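Local coordinates for Sys-1 protein (Caenorhabditis elegans, PDB 3C2G), which acts as a beta-catenin-type transcriptional coregulator in the Wnt asymmetry pathway, binding the TCF factor POP-1 directly to activate or repress target genes, at residues A[10-14]-A[26-30]; A[61-65]-A[77-82]; A[225-229]-A[279-283]; A[260-264]-A[299-304]. All blocks are in the same frame, centred on the assembly; numbering follows the deposited sequence.

Contact 1: residues A[10-14]-A[26-30]; sequences AIRLW and MAKTI
Ala10, near the end of helix 3-13, sets its methyl against Met26 of helix 20-37, and so begins the packing of the first two helices of this all-helical armadillo domain. Its CB lies 3.8 Å from Met26 CB and also touches the Ile30 side chain; a methyl suits a place where the alpha carbons of Ala10 and Met26 come within 5.2 Å. One residue on, Ile11 sends its CG1 branch obliquely across Ile30, 3.8 Å from Ile30 CD1, and both isoleucines reach on to Ile54 of helix 47-62. Were Ile30 an alanine, the contacts that its CG1 and CD1 make with Ala10 and Ile11 would be gone, and a gap would probably open between the two helices beside Ile54. At Leu13 it is the backbone carbonyl carbon that comes near the selenium of Met26, which is modelled as selenomethionine. Trp14 closes the segment. Its CG stands anti to the backbone N (chi1 178°), which swings the indole back toward helix 20-37, while its NE1 hydrogen-bonds to Asp60, fixing the far side of the ring. A long, flexible methionine suits a place where it must touch both the alanine methyl and this broad ring: the chain runs straight as far as the selenium, then bends (chi3 -68°), bringing Met26 CE to 4.1 Å from Trp14 CE3.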
loop_
_atom_site.group_PDB
_atom_site.type_symbol
_atom_site.label_atom_id
_atom_site.label_comp_id
_atom_site.label_asym_id
_atom_site.label_seq_id
_atom_site.Cartn_x
_atom_site.Cartn_y
_atom_site.Cartn_z
ATOM N N ALA A 10 45.194 -12.192 -28.632
ATOM C CA ALA A 10 44.207 -13.002 -27.911
ATOM C C ALA A 10 42.817 -12.982 -28.564
ATOM O O ALA A 10 42.201 -14.036 -28.764
ATOM C CB ALA A 10 44.117 -12.542 -26.452
ATOM N N ILE A 11 42.340 -11.786 -28.900
ATOM C CA ILE A 11 41.052 -11.611 -29.565
ATOM C C ILE A 11 41.060 -12.240 -30.968
ATOM O O ILE A 11 40.153 -13.000 -31.328
ATOM C CB ILE A 11 40.651 -10.103 -29.581
ATOM C CG1 ILE A 11 40.208 -9.675 -28.173
ATOM C CG2 ILE A 11 39.554 -9.821 -30.607
ATOM C CD1 ILE A 11 40.302 -8.198 -27.890
ATOM N N ARG A 12 42.104 -11.934 -31.739
ATOM C CA ARG A 12 42.268 -12.449 -33.093
ATOM C C ARG A 12 42.384 -13.973 -33.116
ATOM O O ARG A 12 41.848 -14.627 -34.012
ATOM C CB ARG A 12 43.490 -11.792 -33.765
ATOM C CG ARG A 12 43.932 -12.438 -35.085
ATOM C CD ARG A 12 45.081 -11.685 -35.763
ATOM N NE ARG A 12 46.408 -12.141 -35.342
ATOM C CZ ARG A 12 47.274 -11.400 -34.647
ATOM N NH1 ARG A 12 46.964 -10.151 -34.288
ATOM N NH2 ARG A 12 48.458 -11.907 -34.310
ATOM N N LEU A 13 43.063 -14.533 -32.120
ATOM C CA LEU A 13 43.387 -15.960 -32.111
ATOM C C LEU A 13 42.412 -16.852 -31.333
ATOM O O LEU A 13 42.479 -18.087 -31.426
ATOM C CB LEU A 13 44.822 -16.168 -31.602
ATOM C CG LEU A 13 45.963 -16.451 -32.602
ATOM C CD1 LEU A 13 45.899 -15.629 -33.896
ATOM C CD2 LEU A 13 47.329 -16.274 -31.921
ATOM N N TRP A 14 41.511 -16.233 -30.570
ATOM C CA TRP A 14 40.652 -16.987 -29.651
ATOM C C TRP A 14 40.012 -18.219 -30.293
ATOM O O TRP A 14 40.140 -19.338 -29.776
ATOM C CB TRP A 14 39.566 -16.100 -29.027
ATOM C CG TRP A 14 38.658 -16.887 -28.118
ATOM C CD1 TRP A 14 37.529 -17.567 -28.477
ATOM C CD2 TRP A 14 38.831 -17.110 -26.709
ATOM N NE1 TRP A 14 36.983 -18.188 -27.379
ATOM C CE2 TRP A 14 37.755 -17.919 -26.279
ATOM C CE3 TRP A 14 39.780 -16.688 -25.765
ATOM C CZ2 TRP A 14 37.606 -18.328 -24.948
ATOM C CZ3 TRP A 14 39.633 -17.093 -24.438
ATOM C CH2 TRP A 14 38.552 -17.905 -24.043
HETATM N N MSE A 26 44.725 -16.149 -22.347
HETATM C CA MSE A 26 44.124 -15.153 -23.232
HETATM C C MSE A 26 43.039 -14.344 -22.514
HETATM O O MSE A 26 42.947 -13.130 -22.693
HETATM C CB MSE A 26 43.574 -15.814 -24.502
HETATM C CG MSE A 26 44.647 -16.285 -25.494
HETATM SE SE MSE A 26 43.960 -17.152 -27.146
HETATM C CE MSE A 26 43.213 -18.787 -26.404
ATOM N N ALA A 27 42.244 -15.016 -21.682
ATOM C CA ALA A 27 41.212 -14.340 -20.889
ATOM C C ALA A 27 41.788 -13.324 -19.888
ATOM O O ALA A 27 41.359 -12.172 -19.867
ATOM C CB ALA A 27 40.304 -15.356 -20.197
ATOM N N LYS A 28 42.776 -13.741 -19.091
ATOM C CA LYS A 28 43.490 -12.823 -18.190
ATOM C C LYS A 28 44.023 -11.614 -18.946
ATOM O O LYS A 28 43.883 -10.473 -18.496
ATOM C CB LYS A 28 44.655 -13.519 -17.490
ATOM C CG LYS A 28 44.259 -14.615 -16.507
ATOM C CD LYS A 28 45.498 -15.271 -15.892
ATOM C CE LYS A 28 45.119 -16.332 -14.859
ATOM N NZ LYS A 28 46.309 -17.120 -14.392
ATOM N N THR A 29 44.621 -11.883 -20.103
ATOM C CA THR A 29 45.197 -10.861 -20.964
ATOM C C THR A 29 44.155 -9.820 -21.363
ATOM O O THR A 29 44.338 -8.626 -21.108
ATOM C CB THR A 29 45.852 -11.513 -22.210
ATOM O OG1 THR A 29 46.873 -12.427 -21.784
ATOM C CG2 THR A 29 46.459 -10.469 -23.133
ATOM N N ILE A 30 43.058 -10.281 -21.964
ATOM C CA ILE A 30 41.948 -9.399 -22.343
ATOM C C ILE A 30 41.387 -8.619 -21.142
ATOM O O ILE A 30 41.099 -7.431 -21.252
ATOM C CB ILE A 30 40.824 -10.175 -23.070
ATOM C CG1 ILE A 30 41.337 -10.710 -24.414
ATOM C CG2 ILE A 30 39.579 -9.287 -23.276
ATOM C CD1 ILE A 30 40.478 -11.808 -25.038
#

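Contact 2: residues A[61-65]-A[77-82]; sequences GLKPQ and LWYNLL
Trp78 of helix 71-90 lies against the C-terminal end of helix 47-62, the helix before it in this armadillo domain, and its side chain can be followed outward atom by atom. Its CB is 3.8 Å from Leu62 CD2. The same methyl then sits over the face of the five-membered ring, 3.3 Å from Trp78 CD1, in a CH-pi contact centred 3.6 Å from that ring's centroid. CG lies beside the backbone N (chi1 -57°), which helps carry the indole across to the end of helix 47-62, where NE1 donates a hydrogen bond to Gly61 O at 3.1 Å. This bond is bent, 140° at the hydrogen, although the oxygen stays near the ring plane. Beyond it, CZ2 passes 3.7 Å from Leu62 O. One turn along from Leu77, Leu81 CD1 presses on Gly61 CA at 3.6 Å, where a side chain would collide with the leucine, so glycine suits the spot. Leu77 CD2 flanks Gly61 O, and Leu82 meets the other methyl of Leu62. A tryptophan thus serves the helix end twice: its flat ring takes up a leucine methyl, and its N-H satisfies a carbonyl near the end of the helix, in surroundings that are otherwise largely hydrocarbon.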
loop_
_atom_site.group_PDB
_atom_site.type_symbol
_atom_site.label_atom_id
_atom_site.label_comp_id
_atom_site.label_asym_id
_atom_site.label_seq_id
_atom_site.Cartn_x
_atom_site.Cartn_y
_atom_site.Cartn_z
ATOM N N GLY A 61 33.694 -18.722 -24.140
ATOM C CA GLY A 61 34.440 -19.220 -22.974
ATOM C C GLY A 61 33.595 -19.937 -21.919
ATOM O O GLY A 61 34.078 -20.833 -21.229
ATOM N N LEU A 62 32.325 -19.554 -21.809
ATOM C CA LEU A 62 31.426 -20.165 -20.834
ATOM C C LEU A 62 30.903 -21.521 -21.281
ATOM O O LEU A 62 30.451 -22.300 -20.459
ATOM C CB LEU A 62 30.274 -19.216 -20.481
ATOM C CG LEU A 62 30.713 -17.897 -19.833
ATOM C CD1 LEU A 62 29.571 -16.905 -19.716
ATOM C CD2 LEU A 62 31.345 -18.137 -18.477
ATOM N N LYS A 63 30.970 -21.805 -22.578
ATOM C CA LYS A 63 30.521 -23.096 -23.110
ATOM C C LYS A 63 31.404 -24.239 -22.621
ATOM O O LYS A 63 32.608 -24.048 -22.426
ATOM C CB LYS A 63 30.485 -23.078 -24.638
ATOM C CG LYS A 63 29.358 -22.252 -25.195
ATOM C CD LYS A 63 29.278 -22.321 -26.702
ATOM C CE LYS A 63 28.471 -21.154 -27.226
ATOM N NZ LYS A 63 27.998 -21.363 -28.616
ATOM N N PRO A 64 30.806 -25.426 -22.398
ATOM C CA PRO A 64 31.602 -26.587 -21.983
ATOM C C PRO A 64 32.565 -27.023 -23.074
ATOM O O PRO A 64 32.205 -27.028 -24.251
ATOM C CB PRO A 64 30.552 -27.679 -21.744
ATOM C CG PRO A 64 29.343 -27.244 -22.523
ATOM C CD PRO A 64 29.367 -25.745 -22.497
ATOM N N GLN A 65 33.789 -27.355 -22.673
ATOM C CA GLN A 65 34.783 -27.914 -23.581
ATOM C C GLN A 65 34.826 -29.438 -23.383
ATOM O O GLN A 65 34.935 -29.904 -22.245
ATOM C CB GLN A 65 36.153 -27.290 -23.320
ATOM C CG GLN A 65 36.124 -25.781 -23.112
ATOM C CD GLN A 65 37.495 -25.133 -23.264
ATOM O OE1 GLN A 65 38.275 -25.503 -24.149
ATOM N NE2 GLN A 65 37.791 -24.152 -22.407
ATOM N N LEU A 77 38.701 -19.401 -15.273
ATOM C CA LEU A 77 38.398 -18.873 -16.599
ATOM C C LEU A 77 37.179 -17.969 -16.529
ATOM O O LEU A 77 37.262 -16.786 -16.879
ATOM C CB LEU A 77 38.179 -20.018 -17.601
ATOM C CG LEU A 77 37.710 -19.678 -19.018
ATOM C CD1 LEU A 77 38.765 -18.919 -19.795
ATOM C CD2 LEU A 77 37.337 -20.949 -19.746
ATOM N N TRP A 78 36.068 -18.529 -16.039
ATOM C CA TRP A 78 34.795 -17.799 -15.921
ATOM C C TRP A 78 34.872 -16.563 -15.022
ATOM O O TRP A 78 34.258 -15.535 -15.323
ATOM C CB TRP A 78 33.666 -18.728 -15.471
ATOM C CG TRP A 78 33.454 -19.917 -16.393
ATOM C CD1 TRP A 78 33.909 -20.057 -17.687
ATOM C CD2 TRP A 78 32.711 -21.108 -16.105
ATOM N NE1 TRP A 78 33.499 -21.266 -18.206
ATOM C CE2 TRP A 78 32.758 -21.926 -17.263
ATOM C CE3 TRP A 78 32.008 -21.562 -14.986
ATOM C CZ2 TRP A 78 32.143 -23.175 -17.324
ATOM C CZ3 TRP A 78 31.389 -22.812 -15.044
ATOM C CH2 TRP A 78 31.458 -23.602 -16.210
ATOM N N TYR A 79 35.645 -16.632 -13.942
ATOM C CA TYR A 79 35.773 -15.461 -13.091
ATOM C C TYR A 79 36.303 -14.284 -13.889
ATOM O O TYR A 79 35.862 -13.152 -13.689
ATOM C CB TYR A 79 36.655 -15.719 -11.872
ATOM C CG TYR A 79 36.741 -14.518 -10.957
ATOM C CD1 TYR A 79 35.786 -14.309 -9.958
ATOM C CD2 TYR A 79 37.762 -13.573 -11.103
ATOM C CE1 TYR A 79 35.849 -13.193 -9.122
ATOM C CE2 TYR A 79 37.834 -12.449 -10.264
ATOM C CZ TYR A 79 36.874 -12.274 -9.277
ATOM O OH TYR A 79 36.937 -11.181 -8.434
ATOM N N ASN A 80 37.251 -14.556 -14.790
ATOM C CA ASN A 80 37.846 -13.517 -15.633
ATOM C C ASN A 80 36.854 -12.954 -16.641
ATOM O O ASN A 80 36.686 -11.736 -16.747
ATOM C CB ASN A 80 39.082 -14.057 -16.358
ATOM C CG ASN A 80 40.320 -14.074 -15.480
ATOM O OD1 ASN A 80 41.204 -13.245 -15.645
ATOM N ND2 ASN A 80 40.387 -15.013 -14.543
ATOM N N LEU A 81 36.194 -13.850 -17.375
ATOM C CA LEU A 81 35.190 -13.464 -18.360
ATOM C C LEU A 81 33.981 -12.761 -17.723
ATOM O O LEU A 81 33.472 -11.767 -18.256
ATOM C CB LEU A 81 34.738 -14.681 -19.164
ATOM C CG LEU A 81 35.818 -15.520 -19.863
ATOM C CD1 LEU A 81 35.214 -16.778 -20.430
ATOM C CD2 LEU A 81 36.543 -14.750 -20.959
ATOM N N LEU A 82 33.531 -13.259 -16.571
ATOM C CA LEU A 82 32.390 -12.643 -15.900
ATOM C C LEU A 82 32.756 -11.283 -15.356
ATOM O O LEU A 82 31.913 -10.392 -15.303
ATOM C CB LEU A 82 31.822 -13.547 -14.810
ATOM C CG LEU A 82 31.237 -14.860 -15.346
ATOM C CD1 LEU A 82 30.920 -15.841 -14.216
ATOM C CD2 LEU A 82 30.021 -14.599 -16.230
#

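Contact 3: residues A[225-229]-A[279-283]; sequences IIKLN and GFVRS
Apolar contacts join Ile225, near the start of helix 224-239, to the end of helix 274-282, two helices that helix 251-270 separates in the armadillo sequence. The CG2 branch of Ile225 approaches the Phe280 ring at its edge, 4.0 Å from CD1, and lies 3.9 Å from Ser283 OG; its other branch ends in CD1 beside the backbone of Gly279 and Phe280. A branched side chain suits this position because it can meet ring and backbone at once. Ile226 adds its CD1, resting 3.9 Å from Ser283 CB at the margin of the contact.

Polar atoms come close across the interface without a hydrogen bond between the segments: Asn229 ND2 stays 3.7 Å from Ser283 O. The same amide, one turn beyond Ile225, brings Asn229 OD1 to the edge of the phenyl ring, 3.2 Å from Phe280 CE1, with the amide and ring planes 51° apart. The ring reaches it because CG of Phe280 is anti to the backbone N (chi1 -180°), carrying the phenyl toward Asn229 and also onto Ile289 of helix 285-292.

A side-chain hydrogen bond within the second segment holds Ser283: its OG donates to Gly279 O at 2.6 Å. Ser283 is the first residue to leave the helical conformation, and serine suits this helix end, since its hydroxyl turns back to a carbonyl whose backbone bond to Ser283 N is weak. The chemistry is therefore divided: the hydroxyl is spent on its own helix, leaving its flank to the isoleucine methyls, while the amide oxygen faces the ring's C-H edge, which is likely to be mildly attractive.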
loop_
_atom_site.group_PDB
_atom_site.type_symbol
_atom_site.label_atom_id
_atom_site.label_comp_id
_atom_site.label_asym_id
_atom_site.label_seq_id
_atom_site.Cartn_x
_atom_site.Cartn_y
_atom_site.Cartn_z
ATOM N N ILE A 225 3.811 -17.962 -1.589
ATOM C CA ILE A 225 3.207 -17.555 -0.349
ATOM C C ILE A 225 3.750 -18.424 0.785
ATOM O O ILE A 225 4.210 -17.905 1.804
ATOM C CB ILE A 225 1.661 -17.539 -0.420
ATOM C CG1 ILE A 225 1.203 -16.417 -1.353
ATOM C CG2 ILE A 225 1.065 -17.347 0.955
ATOM C CD1 ILE A 225 -0.297 -16.212 -1.405
ATOM N N ILE A 226 3.736 -19.737 0.601
ATOM C CA ILE A 226 4.233 -20.640 1.642
ATOM C C ILE A 226 5.746 -20.454 1.850
ATOM O O ILE A 226 6.246 -20.460 2.989
ATOM C CB ILE A 226 3.874 -22.114 1.309
ATOM C CG1 ILE A 226 2.347 -22.291 1.228
ATOM C CG2 ILE A 226 4.490 -23.100 2.308
ATOM C CD1 ILE A 226 1.595 -22.060 2.552
ATOM N N LYS A 227 6.459 -20.263 0.746
ATOM C CA LYS A 227 7.905 -20.151 0.778
ATOM C C LYS A 227 8.357 -18.852 1.427
ATOM O O LYS A 227 9.194 -18.866 2.340
ATOM C CB LYS A 227 8.494 -20.271 -0.616
ATOM C CG LYS A 227 8.522 -21.682 -1.178
ATOM C CD LYS A 227 9.395 -21.667 -2.432
ATOM C CE LYS A 227 9.168 -22.854 -3.329
ATOM N NZ LYS A 227 10.366 -23.032 -4.189
ATOM N N LEU A 228 7.785 -17.739 0.983
ATOM C CA LEU A 228 8.147 -16.455 1.543
ATOM C C LEU A 228 7.814 -16.358 3.033
ATOM O O LEU A 228 8.589 -15.772 3.794
ATOM C CB LEU A 228 7.552 -15.316 0.723
ATOM C CG LEU A 228 8.230 -15.176 -0.656
ATOM C CD1 LEU A 228 7.602 -14.057 -1.487
ATOM C CD2 LEU A 228 9.758 -14.966 -0.515
ATOM N N ASN A 229 6.697 -16.969 3.450
ATOM C CA ASN A 229 6.342 -17.042 4.861
ATOM C C ASN A 229 7.356 -17.799 5.692
ATOM O O ASN A 229 7.680 -17.375 6.789
ATOM C CB ASN A 229 4.950 -17.657 5.082
ATOM C CG ASN A 229 3.816 -16.660 4.838
ATOM O OD1 ASN A 229 4.042 -15.458 4.688
ATOM N ND2 ASN A 229 2.587 -17.165 4.790
ATOM N N GLY A 279 -5.648 -15.860 0.112
ATOM C CA GLY A 279 -4.718 -16.998 0.162
ATOM C C GLY A 279 -3.656 -16.821 1.235
ATOM O O GLY A 279 -3.333 -17.748 1.971
ATOM N N PHE A 280 -3.132 -15.608 1.328
ATOM C CA PHE A 280 -2.111 -15.258 2.292
ATOM C C PHE A 280 -2.653 -15.373 3.725
ATOM O O PHE A 280 -1.999 -15.933 4.629
ATOM C CB PHE A 280 -1.621 -13.839 1.977
ATOM C CG PHE A 280 -0.547 -13.337 2.899
ATOM C CD1 PHE A 280 0.722 -13.904 2.889
ATOM C CD2 PHE A 280 -0.803 -12.278 3.765
ATOM C CE1 PHE A 280 1.714 -13.429 3.732
ATOM C CE2 PHE A 280 0.188 -11.788 4.612
ATOM C CZ PHE A 280 1.449 -12.369 4.596
ATOM N N VAL A 281 -3.866 -14.874 3.929
ATOM C CA VAL A 281 -4.482 -14.954 5.238
ATOM C C VAL A 281 -4.811 -16.393 5.640
ATOM O O VAL A 281 -4.648 -16.746 6.795
ATOM C CB VAL A 281 -5.700 -14.033 5.346
ATOM C CG1 VAL A 281 -6.433 -14.229 6.692
ATOM C CG2 VAL A 281 -5.271 -12.565 5.150
ATOM N N ARG A 282 -5.240 -17.231 4.705
ATOM C CA ARG A 282 -5.495 -18.642 5.020
ATOM C C ARG A 282 -4.199 -19.418 5.288
ATOM O O ARG A 282 -4.216 -20.481 5.903
ATOM C CB ARG A 282 -6.347 -19.325 3.922
ATOM C CG ARG A 282 -7.689 -18.602 3.591
ATOM C CD ARG A 282 -8.610 -19.306 2.552
ATOM N NE ARG A 282 -7.914 -19.890 1.395
ATOM C CZ ARG A 282 -7.788 -19.331 0.183
ATOM N NH1 ARG A 282 -8.296 -18.130 -0.093
ATOM N NH2 ARG A 282 -7.139 -19.988 -0.775
ATOM N N SER A 283 -3.064 -18.890 4.841
ATOM C CA SER A 283 -1.767 -19.530 5.102
ATOM C C SER A 283 -1.094 -18.947 6.351
ATOM O O SER A 283 0.087 -19.171 6.589
ATOM C CB SER A 283 -0.859 -19.378 3.896
ATOM O OG SER A 283 -1.597 -19.584 2.700
#

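Contact 4: residues A[260-264]-A[299-304]; sequences IIRTF and DLIRAG
Phe264 of helix 251-270 lays one face of its ring on the backbone of Gly304 in helix 298-311. Gly304 CA stands 3.8 Å from the ring centroid, 22° off the normal, as a CH-pi contact, and Phe264 CD2 is 3.4 Å from Gly304 N. A side chain on Gly304 would be pressed against the phenyl, so glycine suits the place. On the opposite face lies Ile260 O, near the rim. Ala303 CB touches CD2 of the phenyl at 3.8 Å, and Leu300 CD2 reaches CE2.

Nearer the start of the segments, Ile261 CD1 abuts both Asp299 CB and Leu300 N, 3.6 Å from the latter, and its CG2 meets the Ala303 methyl. Ile260 CG2 rests 4.0 Å from Leu300 CG.

These residues are spaced by helical turns on two nearly parallel segments, whose axes are 9.2 Å apart and cross at 16°. From the neighbouring helices, Ile289 and Val292 of helix 285-292 and Met232 of helix 224-239 also touch Phe264. A valine in place of Phe264 would remove the ring, and Gly304 CA would probably be left facing a gap between the helices. On the outer side, Arg302 NH2 forms a salt bridge with Asp299 OD1 at 3.0 Å. The acid thus offers Ile261 its CB while its carboxylate leads away, so the helices meet through hydrocarbon and small-residue backbone, with charge kept at the margin, where Asp299 pairs with Arg302 of its own helix and Arg302 has a second, long and weak partner in Asp338.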
loop_
_atom_site.group_PDB
_atom_site.type_symbol
_atom_site.label_atom_id
_atom_site.label_comp_id
_atom_site.label_asym_id
_atom_site.label_seq_id
_atom_site.Cartn_x
_atom_site.Cartn_y
_atom_site.Cartn_z
ATOM N N ILE A 260 14.140 -10.031 5.711
ATOM C CA ILE A 260 12.745 -9.940 6.141
ATOM C C ILE A 260 12.010 -8.771 5.454
ATOM O O ILE A 260 10.865 -8.909 5.014
ATOM C CB ILE A 260 12.665 -9.801 7.673
ATOM C CG1 ILE A 260 13.070 -11.105 8.341
ATOM C CG2 ILE A 260 11.271 -9.332 8.121
ATOM C CD1 ILE A 260 13.600 -10.895 9.738
ATOM N N ILE A 261 12.674 -7.628 5.380
ATOM C CA ILE A 261 12.114 -6.438 4.759
ATOM C C ILE A 261 11.844 -6.635 3.266
ATOM O O ILE A 261 10.789 -6.264 2.768
ATOM C CB ILE A 261 13.007 -5.199 5.017
ATOM C CG1 ILE A 261 12.970 -4.842 6.513
ATOM C CG2 ILE A 261 12.574 -4.030 4.151
ATOM C CD1 ILE A 261 13.904 -3.724 6.952
ATOM N N ARG A 262 12.778 -7.241 2.556
ATOM C CA ARG A 262 12.568 -7.510 1.143
ATOM C C ARG A 262 11.515 -8.598 0.907
ATOM O O ARG A 262 10.857 -8.615 -0.130
ATOM C CB ARG A 262 13.895 -7.862 0.454
ATOM C CG ARG A 262 14.882 -6.674 0.342
ATOM C CD ARG A 262 16.189 -7.144 -0.313
ATOM N NE ARG A 262 17.244 -6.128 -0.347
ATOM C CZ ARG A 262 17.693 -5.536 -1.453
ATOM N NH1 ARG A 262 17.187 -5.850 -2.644
ATOM N NH2 ARG A 262 18.661 -4.630 -1.368
ATOM N N THR A 263 11.360 -9.510 1.857
ATOM C CA THR A 263 10.277 -10.482 1.780
ATOM C C THR A 263 8.917 -9.803 1.963
ATOM O O THR A 263 7.975 -10.138 1.256
ATOM C CB THR A 263 10.463 -11.592 2.797
ATOM O OG1 THR A 263 11.675 -12.292 2.495
ATOM C CG2 THR A 263 9.302 -12.568 2.764
ATOM N N PHE A 264 8.825 -8.838 2.880
ATOM C CA PHE A 264 7.607 -8.052 3.020
ATOM C C PHE A 264 7.318 -7.306 1.718
ATOM O O PHE A 264 6.191 -7.322 1.226
ATOM C CB PHE A 264 7.692 -7.041 4.187
ATOM C CG PHE A 264 7.621 -7.657 5.579
ATOM C CD1 PHE A 264 6.903 -8.820 5.826
ATOM C CD2 PHE A 264 8.255 -7.025 6.655
ATOM C CE1 PHE A 264 6.826 -9.353 7.123
ATOM C CE2 PHE A 264 8.184 -7.546 7.954
ATOM C CZ PHE A 264 7.469 -8.710 8.189
ATOM N N ASP A 299 12.552 -0.050 10.604
ATOM C CA ASP A 299 12.369 -0.302 9.178
ATOM C C ASP A 299 11.578 -1.580 9.004
ATOM O O ASP A 299 10.672 -1.661 8.186
ATOM C CB ASP A 299 13.717 -0.399 8.449
ATOM C CG ASP A 299 14.370 0.969 8.231
ATOM O OD1 ASP A 299 13.634 1.984 8.145
ATOM O OD2 ASP A 299 15.620 1.031 8.138
ATOM N N LEU A 300 11.936 -2.576 9.798
ATOM C CA LEU A 300 11.276 -3.856 9.766
ATOM C C LEU A 300 9.811 -3.677 10.198
ATOM O O LEU A 300 8.903 -4.166 9.531
ATOM C CB LEU A 300 12.035 -4.854 10.659
ATOM C CG LEU A 300 11.607 -6.319 10.671
ATOM C CD1 LEU A 300 12.618 -7.152 11.420
ATOM C CD2 LEU A 300 10.260 -6.463 11.349
ATOM N N ILE A 301 9.584 -2.951 11.289
ATOM C CA ILE A 301 8.223 -2.699 11.755
ATOM C C ILE A 301 7.399 -1.919 10.714
ATOM O O ILE A 301 6.267 -2.307 10.402
ATOM C CB ILE A 301 8.197 -2.033 13.167
ATOM C CG1 ILE A 301 8.759 -3.012 14.206
ATOM C CG2 ILE A 301 6.766 -1.594 13.545
ATOM C CD1 ILE A 301 9.273 -2.368 15.465
ATOM N N ARG A 302 7.966 -0.847 10.170
ATOM C CA ARG A 302 7.293 -0.101 9.095
ATOM C C ARG A 302 6.870 -0.990 7.933
ATOM O O ARG A 302 5.775 -0.829 7.391
ATOM C CB ARG A 302 8.154 1.052 8.560
ATOM C CG ARG A 302 7.970 2.363 9.294
ATOM C CD ARG A 302 8.572 3.532 8.518
ATOM N NE ARG A 302 10.028 3.559 8.619
ATOM C CZ ARG A 302 10.707 4.081 9.642
ATOM N NH1 ARG A 302 10.066 4.629 10.668
ATOM N NH2 ARG A 302 12.040 4.053 9.644
ATOM N N ALA A 303 7.737 -1.920 7.548
ATOM C CA ALA A 303 7.488 -2.715 6.362
ATOM C C ALA A 303 6.442 -3.798 6.608
ATOM O O ALA A 303 5.655 -4.104 5.727
ATOM C CB ALA A 303 8.781 -3.309 5.820
ATOM N N GLY A 304 6.457 -4.379 7.798
ATOM C CA GLY A 304 5.460 -5.366 8.208
ATOM C C GLY A 304 4.066 -4.775 8.292
ATOM O O GLY A 304 3.097 -5.365 7.787
#

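In the fold
Contacts 1, 2 and 3 are buried, whereas contact 4 is partly open, with a charged pair at its margin. Contacts 1 and 2 lie at the N-terminal end of the domain and touch: Ala27 packs on Leu77 and Leu81, and Trp14 reaches Gly61, so four successive helices form one continuous core. Contacts 3 and 4 lie nearer the middle of the chain, about 16 Å apart between centres; their segments alternate in sequence and meet where Leu228 touches Thr263. About 38 to 51 Å separates the centres of the two groups. Chemically, contacts 1 and 4 are apolar across their segments, contact 2 alone has a hydrogen bond between them, and contact 3 mixes methyls with an amide.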